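Side-chain contacts in uncharacterized protein (Listeria monocytogenes, PDB 3MAB), which is of unknown function but contains a TfoX C-terminal domain of the helix-hairpin-helix clan, a grouping consistent with, though not proof of, nucleic-acid binding: residues V15-Q18 with D19-A23; E77-K80 with F81-L85. The protein carries 2 engineered substitutions. All coordinates share one frame; numbering follows the deposited sequence.

Interaction 1 of 2, residues V15-Q18 with D19-A23; sequences VLEQ and DLIKA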
ATOM      1  N   VAL B  15      -7.619 -11.396   6.265  1.00 17.01           N
ATOM      2  CA  VAL B  15      -8.950 -11.248   6.755  1.00 17.90           C
ATOM      3  C   VAL B  15      -9.715 -10.076   6.112  1.00 17.11           C
ATOM      4  O   VAL B  15     -10.900 -10.156   5.743  1.00 17.60           O
ATOM      5  CB  VAL B  15      -8.871 -11.192   8.285  1.00 20.52           C
ATOM      6  CG1 VAL B  15     -10.175 -10.776   8.846  1.00 22.29           C
ATOM      7  CG2 VAL B  15      -8.362 -12.586   8.854  1.00 21.60           C
ATOM      8  N   LEU B  16      -9.050  -8.959   5.940  1.00 15.90           N
ATOM      9  CA  LEU B  16      -9.667  -7.865   5.192  1.00 13.97           C
ATOM     10  C   LEU B  16      -9.941  -8.257   3.718  1.00 12.13           C
ATOM     11  O   LEU B  16     -10.972  -7.878   3.175  1.00 12.49           O
ATOM     12  CB  LEU B  16      -8.795  -6.610   5.266  1.00 12.71           C
ATOM     13  CG  LEU B  16      -9.283  -5.344   4.593  1.00 11.34           C
ATOM     14  CD1 LEU B  16     -10.746  -4.971   5.002  1.00 15.20           C
ATOM     15  CD2 LEU B  16      -8.347  -4.169   4.878  1.00 13.19           C
ATOM     16  N   GLU B  17      -9.026  -9.013   3.087  1.00 11.86           N
ATOM     17  CA  GLU B  17      -9.269  -9.537   1.743  1.00 11.44           C
ATOM     18  C   GLU B  17     -10.574 -10.362   1.798  1.00 11.47           C
ATOM     19  O   GLU B  17     -11.396 -10.228   0.930  1.00 10.01           O
ATOM     20  CB  GLU B  17      -8.101 -10.403   1.235  1.00 13.88           C
ATOM     21  CG  GLU B  17      -8.438 -11.224  -0.065  1.00 13.82           C
ATOM     22  CD  GLU B  17      -7.258 -11.969  -0.613  1.00 23.36           C
ATOM     23  OE1 GLU B  17      -6.818 -12.911   0.038  1.00 28.41           O
ATOM     24  OE2 GLU B  17      -6.719 -11.542  -1.651  1.00 28.78           O
ATOM     25  N   GLN B  18     -10.734 -11.262   2.777  1.00 12.24           N
ATOM     26  CA  GLN B  18     -11.928 -12.108   2.876  1.00 12.51           C
ATOM     27  C   GLN B  18     -13.156 -11.234   3.065  1.00 11.68           C
ATOM     28  O   GLN B  18     -14.194 -11.488   2.490  1.00 12.97           O
ATOM     29  CB  GLN B  18     -11.803 -13.112   4.019  1.00 13.98           C
ATOM     30  CG  GLN B  18     -10.795 -14.138   3.761  1.00 16.01           C
ATOM     31  CD  GLN B  18     -10.434 -14.972   4.977  1.00 22.94           C
ATOM     32  OE1 GLN B  18     -10.516 -14.524   6.150  1.00 25.41           O
ATOM     33  NE2 GLN B  18      -9.995 -16.190   4.708  1.00 27.49           N
ATOM     34  N   ASP B  19     -13.043 -10.201   3.888  1.00 12.66           N
ATOM     35  CA  ASP B  19     -14.214  -9.299   4.125  1.00 15.10           C
ATOM     36  C   ASP B  19     -14.615  -8.553   2.846  1.00 11.40           C
ATOM     37  O   ASP B  19     -15.800  -8.439   2.537  1.00 13.52           O
ATOM     38  CB  ASP B  19     -13.921  -8.288   5.251  1.00 16.86           C
ATOM     39  CG  ASP B  19     -13.821  -8.967   6.625  1.00 24.51           C
ATOM     40  OD1 ASP B  19     -14.329 -10.106   6.815  1.00 25.34           O
ATOM     41  OD2 ASP B  19     -13.228  -8.316   7.524  1.00 32.14           O
ATOM     42  N   LEU B  20     -13.602  -8.118   2.089  1.00 10.72           N
ATOM     43  CA  LEU B  20     -13.875  -7.463   0.838  1.00  9.32           C
ATOM     44  C   LEU B  20     -14.620  -8.433  -0.120  1.00  9.62           C
ATOM     45  O   LEU B  20     -15.602  -8.073  -0.713  1.00 10.16           O
ATOM     46  CB  LEU B  20     -12.610  -6.945   0.209  1.00  9.01           C
ATOM     47  CG  LEU B  20     -12.056  -5.644   0.787  1.00  9.22           C
ATOM     48  CD1 LEU B  20     -10.628  -5.485   0.263  1.00 11.31           C
ATOM     49  CD2 LEU B  20     -12.913  -4.421   0.432  1.00 10.93           C
ATOM     50  N   ILE B  21     -14.111  -9.644  -0.273  1.00  9.68           N
ATOM     51  CA  ILE B  21     -14.719 -10.609  -1.170  1.00 11.05           C
ATOM     52  C   ILE B  21     -16.134 -10.916  -0.769  1.00 12.04           C
ATOM     53  O   ILE B  21     -17.026 -10.960  -1.599  1.00 12.65           O
ATOM     54  CB  ILE B  21     -13.849 -11.867  -1.210  1.00 10.44           C
ATOM     55  CG1 ILE B  21     -12.527 -11.590  -1.907  1.00 11.86           C
ATOM     56  CG2 ILE B  21     -14.638 -13.011  -1.894  1.00 11.71           C
ATOM     57  CD1 ILE B  21     -11.473 -12.688  -1.707  1.00 13.47           C
ATOM     58  N   LYS B  22     -16.336 -11.106   0.505  1.00 12.36           N
ATOM     59  CA  LYS B  22     -17.651 -11.374   1.013  1.00 14.52           C
ATOM     60  C   LYS B  22     -18.614 -10.246   0.677  1.00 15.55           C
ATOM     61  O   LYS B  22     -19.818 -10.488   0.396  1.00 18.41           O
ATOM     62  CB  LYS B  22     -17.628 -11.603   2.520  1.00 16.01           C
ATOM     63  CG  LYS B  22     -17.020 -12.910   2.954  1.00 19.91           C
ATOM     64  CD  LYS B  22     -17.203 -13.060   4.454  1.00 25.56           C
ATOM     65  CE  LYS B  22     -15.950 -13.421   5.170  1.00 30.28           C
ATOM     66  NZ  LYS B  22     -15.805 -14.899   5.234  1.00 33.92           N
ATOM     67  N   ALA B  23     -18.096  -9.033   0.659  1.00 14.27           N
ATOM     68  CA  ALA B  23     -18.874  -7.862   0.232  1.00 15.09           C
ATOM     69  C   ALA B  23     -18.929  -7.640  -1.265  1.00 16.13           C
ATOM     70  O   ALA B  23     -19.547  -6.661  -1.684  1.00 19.35           O
ATOM     71  CB  ALA B  23     -18.369  -6.616   0.908  1.00 15.50           C
TER
HETATM   72  O   HOH W   1     -13.146 -13.178   7.258  1.00 35.31           O

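Interaction 2 of 2, residues E77-K80 with F81-L85; sequences ELKK and FHQSL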
ATOM      1  N   GLU B  77     -10.231  13.684   6.065  1.00 11.03           N
ATOM      2  CA  GLU B  77     -11.432  13.401   5.295  1.00 11.86           C
ATOM      3  C   GLU B  77     -12.035  12.052   5.711  1.00 10.99           C
ATOM      4  O   GLU B  77     -13.274  11.906   5.927  1.00 11.29           O
ATOM      5  CB  GLU B  77     -11.077  13.433   3.802  1.00 13.20           C
ATOM      6  CG  GLU B  77     -12.222  13.029   2.880  1.00 17.55           C
ATOM      7  CD  GLU B  77     -11.804  12.839   1.453  1.00 19.46           C
ATOM      8  OE1 GLU B  77     -10.626  13.047   1.121  1.00 20.99           O
ATOM      9  OE2 GLU B  77     -12.694  12.507   0.646  1.00 25.33           O
ATOM     10  N   LEU B  78     -11.184  11.045   5.886  1.00 10.22           N
ATOM     11  CA  LEU B  78     -11.654   9.722   6.192  1.00  9.32           C
ATOM     12  C   LEU B  78     -12.178   9.706   7.615  1.00  9.80           C
ATOM     13  O   LEU B  78     -13.192   9.065   7.898  1.00  9.96           O
ATOM     14  CB  LEU B  78     -10.522   8.701   5.995  1.00 10.34           C
ATOM     15  CG  LEU B  78     -10.056   8.543   4.552  1.00  8.50           C
ATOM     16  CD1 LEU B  78      -8.825   7.675   4.530  1.00 11.58           C
ATOM     17  CD2 LEU B  78     -11.086   7.996   3.605  1.00 13.16           C
ATOM     18  N   LYS B  79     -11.485  10.368   8.524  1.00 10.61           N
ATOM     19  CA  LYS B  79     -11.944  10.455   9.926  1.00 11.91           C
ATOM     20  C   LYS B  79     -13.298  11.138  10.029  1.00 11.62           C
ATOM     21  O   LYS B  79     -14.180  10.672  10.798  1.00 12.00           O
ATOM     22  CB  LYS B  79     -10.927  11.208  10.769  1.00 13.53           C
ATOM     23  CG  LYS B  79     -11.292  11.195  12.192  1.00 21.71           C
ATOM     24  CD  LYS B  79     -10.247  11.849  13.099  1.00 27.88           C
ATOM     25  CE  LYS B  79      -9.112  10.900  13.461  1.00 29.97           C
ATOM     26  NZ  LYS B  79      -8.431  11.289  14.741  1.00 34.89           N
ATOM     27  N   LYS B  80     -13.511  12.194   9.277  1.00 11.56           N
ATOM     28  CA  LYS B  80     -14.810  12.879   9.317  1.00 14.23           C
ATOM     29  C   LYS B  80     -15.898  11.911   8.864  1.00 13.34           C
ATOM     30  O   LYS B  80     -16.976  11.881   9.438  1.00 12.99           O
ATOM     31  CB  LYS B  80     -14.792  14.112   8.448  1.00 15.34           C
ATOM     32  CG  LYS B  80     -13.983  15.211   8.970  1.00 22.02           C
ATOM     33  CD  LYS B  80     -14.105  15.476  10.482  1.00 28.55           C
ATOM     34  CE  LYS B  80     -12.718  15.852  11.078  1.00 31.99           C
ATOM     35  NZ  LYS B  80     -11.654  14.803  10.833  1.00 28.85           N
ATOM     36  N   PHE B  81     -15.671  11.169   7.814  1.00 11.08           N
ATOM     37  CA  PHE B  81     -16.625  10.180   7.269  1.00 10.61           C
ATOM     38  C   PHE B  81     -16.905   9.121   8.316  1.00  9.72           C
ATOM     39  O   PHE B  81     -18.060   8.860   8.664  1.00 10.13           O
ATOM     40  CB  PHE B  81     -16.089   9.619   5.974  1.00 10.57           C
ATOM     41  CG  PHE B  81     -16.817   8.415   5.466  1.00 13.31           C
ATOM     42  CD1 PHE B  81     -18.134   8.491   5.005  1.00 18.17           C
ATOM     43  CD2 PHE B  81     -16.206   7.212   5.482  1.00 16.48           C
ATOM     44  CE1 PHE B  81     -18.772   7.370   4.530  1.00 16.87           C
ATOM     45  CE2 PHE B  81     -16.852   6.079   5.008  1.00 19.92           C
ATOM     46  CZ  PHE B  81     -18.120   6.188   4.530  1.00 17.94           C
ATOM     47  N   HIS B  82     -15.887   8.564   8.917  1.00  9.62           N
ATOM     48  CA  HIS B  82     -16.075   7.516   9.853  1.00 10.35           C
ATOM     49  C   HIS B  82     -16.826   8.006  11.087  1.00 11.09           C
ATOM     50  O   HIS B  82     -17.720   7.328  11.587  1.00 11.54           O
ATOM     51  CB  HIS B  82     -14.742   6.914  10.264  1.00 10.54           C
ATOM     52  CG  HIS B  82     -14.897   5.737  11.147  1.00 11.54           C
ATOM     53  ND1 HIS B  82     -14.651   5.803  12.502  1.00 15.61           N
ATOM     54  CD2 HIS B  82     -15.304   4.474  10.903  1.00 17.35           C
ATOM     55  CE1 HIS B  82     -14.895   4.618  13.050  1.00 15.30           C
ATOM     56  NE2 HIS B  82     -15.321   3.804  12.108  1.00 15.20           N
ATOM     57  N   GLN B  83     -16.468   9.169  11.576  1.00 10.55           N
ATOM     58  CA  GLN B  83     -17.148   9.746  12.732  1.00 11.16           C
ATOM     59  C   GLN B  83     -18.614   9.900  12.406  1.00 10.00           C
ATOM     60  O   GLN B  83     -19.474   9.591  13.255  1.00 11.86           O
ATOM     61  CB  GLN B  83     -16.556  11.089  13.127  1.00 12.39           C
ATOM     62  CG  GLN B  83     -15.228  10.980  13.827  1.00 15.65           C
ATOM     63  CD  GLN B  83     -14.480  12.322  13.936  1.00 23.93           C
ATOM     64  OE1 GLN B  83     -14.931  13.352  13.432  1.00 28.85           O
ATOM     65  NE2 GLN B  83     -13.333  12.309  14.625  1.00 31.41           N
ATOM     66  N   SER B  84     -18.960  10.393  11.227  1.00 10.92           N
ATOM     67  CA  SER B  84     -20.373  10.598  10.835  1.00 11.21           C
ATOM     68  C   SER B  84     -21.102   9.272  10.817  1.00 12.57           C
ATOM     69  O   SER B  84     -22.268   9.207  11.226  1.00 12.61           O
ATOM     70  CB  SER B  84     -20.438  11.280   9.468  1.00 13.01           C
ATOM     71  OG  SER B  84     -19.718  12.500   9.511  1.00 16.02           O
ATOM     72  N   LEU B  85     -20.452   8.201  10.362  1.00 12.75           N
ATOM     73  CA  LEU B  85     -21.116   6.907  10.278  1.00 14.04           C
ATOM     74  C   LEU B  85     -21.415   6.372  11.660  1.00 14.99           C
ATOM     75  O   LEU B  85     -22.440   5.681  11.874  1.00 16.53           O
ATOM     76  CB  LEU B  85     -20.185   5.909   9.620  1.00 15.13           C
ATOM     77  CG  LEU B  85     -20.107   5.996   8.138  1.00 18.10           C
ATOM     78  CD1 LEU B  85     -19.163   4.831   7.698  1.00 21.75           C
ATOM     79  CD2 LEU B  85     -21.456   5.883   7.494  1.00 21.18           C
TER

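Interaction 1 of 2, residues V15-Q18 with D19-A23
The carboxylate of Asp-19 turns one face to Val-15, whose carbonyl oxygen lies almost squarely over it, 3.3 Å from Asp-19 CG to Val-15 O. Val-15 CG1 comes over the same face further out, beside OD2, so the two side chains run alongside each other and point the same way. With CG anti to its own carbonyl carbon (chi1 -69°), Asp-19 folds back along the helix above the carbonyl to which its backbone N-H is also bonded. At the outer end a water joins it to the flat amide of Gln-18: the water donates to Gln-18 OE1 at 3.2 Å and, weakly, to Asp-19 OD1 at 3.3 Å, reaching the latter from well off the carboxylate plane.

Along helix 14-22 four successive i to i+4 backbone bonds form, from Asp-19 N to Val-15 O through Lys-22 N to Gln-18 O, the last 2.9 Å long. Glu-17 and Ile-21 lie side by side, the methylene CG of Glu-17 3.7 Å from the methyl CD1 of Ile-21, while the Glu-17 carboxylate reaches across to the N-terminal loop, where OE2 accepts from Ser-7 N and the chain touches Asn-5, Leu-6 and Ile-12. Lys-22 lays its CG 3.2 Å from Gln-18 O before its chain bends at the outer torsions. On the inner side Leu-16 CD1 just reaches Leu-20 CG at 4.5 Å, and both leucines also touch helix 52-63.

The leucines pack on the neighbouring helices and Glu-17 is tied to the N-terminal loop, whereas Val-15, Gln-18, Ile-21 and Lys-22 are exposed. Because Asp-19 sets two acceptors close to Val-15 O, which the backbone N-H of Asp-19 already engages, the water and the surrounding solvent probably help to offset the carboxylate's charge.

Interaction 2 of 2, residues E77-K80 with F81-L85
Ser-84 carries OG anti to its own carbonyl carbon (chi1 -57°), which turns the hydroxyl back on Lys-80 one helical turn earlier. OG donates to Lys-80 O at 2.8 Å, and the backbone N of Ser-84 donates to the same oxygen at 3.1 Å. The two donors come from opposite faces of the carbonyl plane, each tilted well away from it, so this one oxygen is gripped twice and the hydroxyl's proton is used within its own helix. Gln-83 takes a similar first torsion (chi1 -75°) and stretches out beyond CG, bringing one face of its flat amide down onto Lys-79 and Lys-80.

The ends of that amide have different neighbours. NE2 rests against the aliphatic part of Lys-79, 3.4 Å from its CG, the two chains crossing at a slant. OE1 faces Lys-80, 3.7 Å from its CD, and these two side chains lie alongside each other. Both approaches are to methylenes rather than to ammonium groups: Lys-80 curls back so that NZ donates to Ile-76 O. Lys-79 O, which accepts the Gln-83 backbone N, lies under the same face, 3.6 Å from Gln-83 CD.

On another side of the helix the Phe-81 ring has Leu-78 O at its edge, near the ring plane, and Leu-85 CG 4.0 Å above one face, offset toward the rim. Glu-77 forms salt bridges with Lys-74 and with Lys-37 of helix 28-46. Phe-81 packs on Lys-37 and Leu-41 of that helix, and Leu-78 and His-82 both touch Met-52 of helix 52-63. Helix 72-85 therefore lies against two other helices, while its lysine and glutamine side faces outward.

Overall arrangement
Interactions 1 and 2 are both surface contacts within single helices, helix 14-22 and helix 72-85, on opposite sides of the chain's centre. Their centres are 21 Å apart and they do not touch, but each helix packs on helices 28-46 and 52-63, which thus connect them. In each, one buried leucine, Leu-20 or Leu-78, faces helix 52-63. The polar chemistry differs: 15-18 with 19-23 links an amide and a carboxylate through water, whereas 77-80 with 81-85 adds a direct serine hydroxyl bond to a backbone carbonyl and packs an amide on lysine methylenes. Aromatic side chains, Phe-81 and His-82, occur in interaction 2 alone.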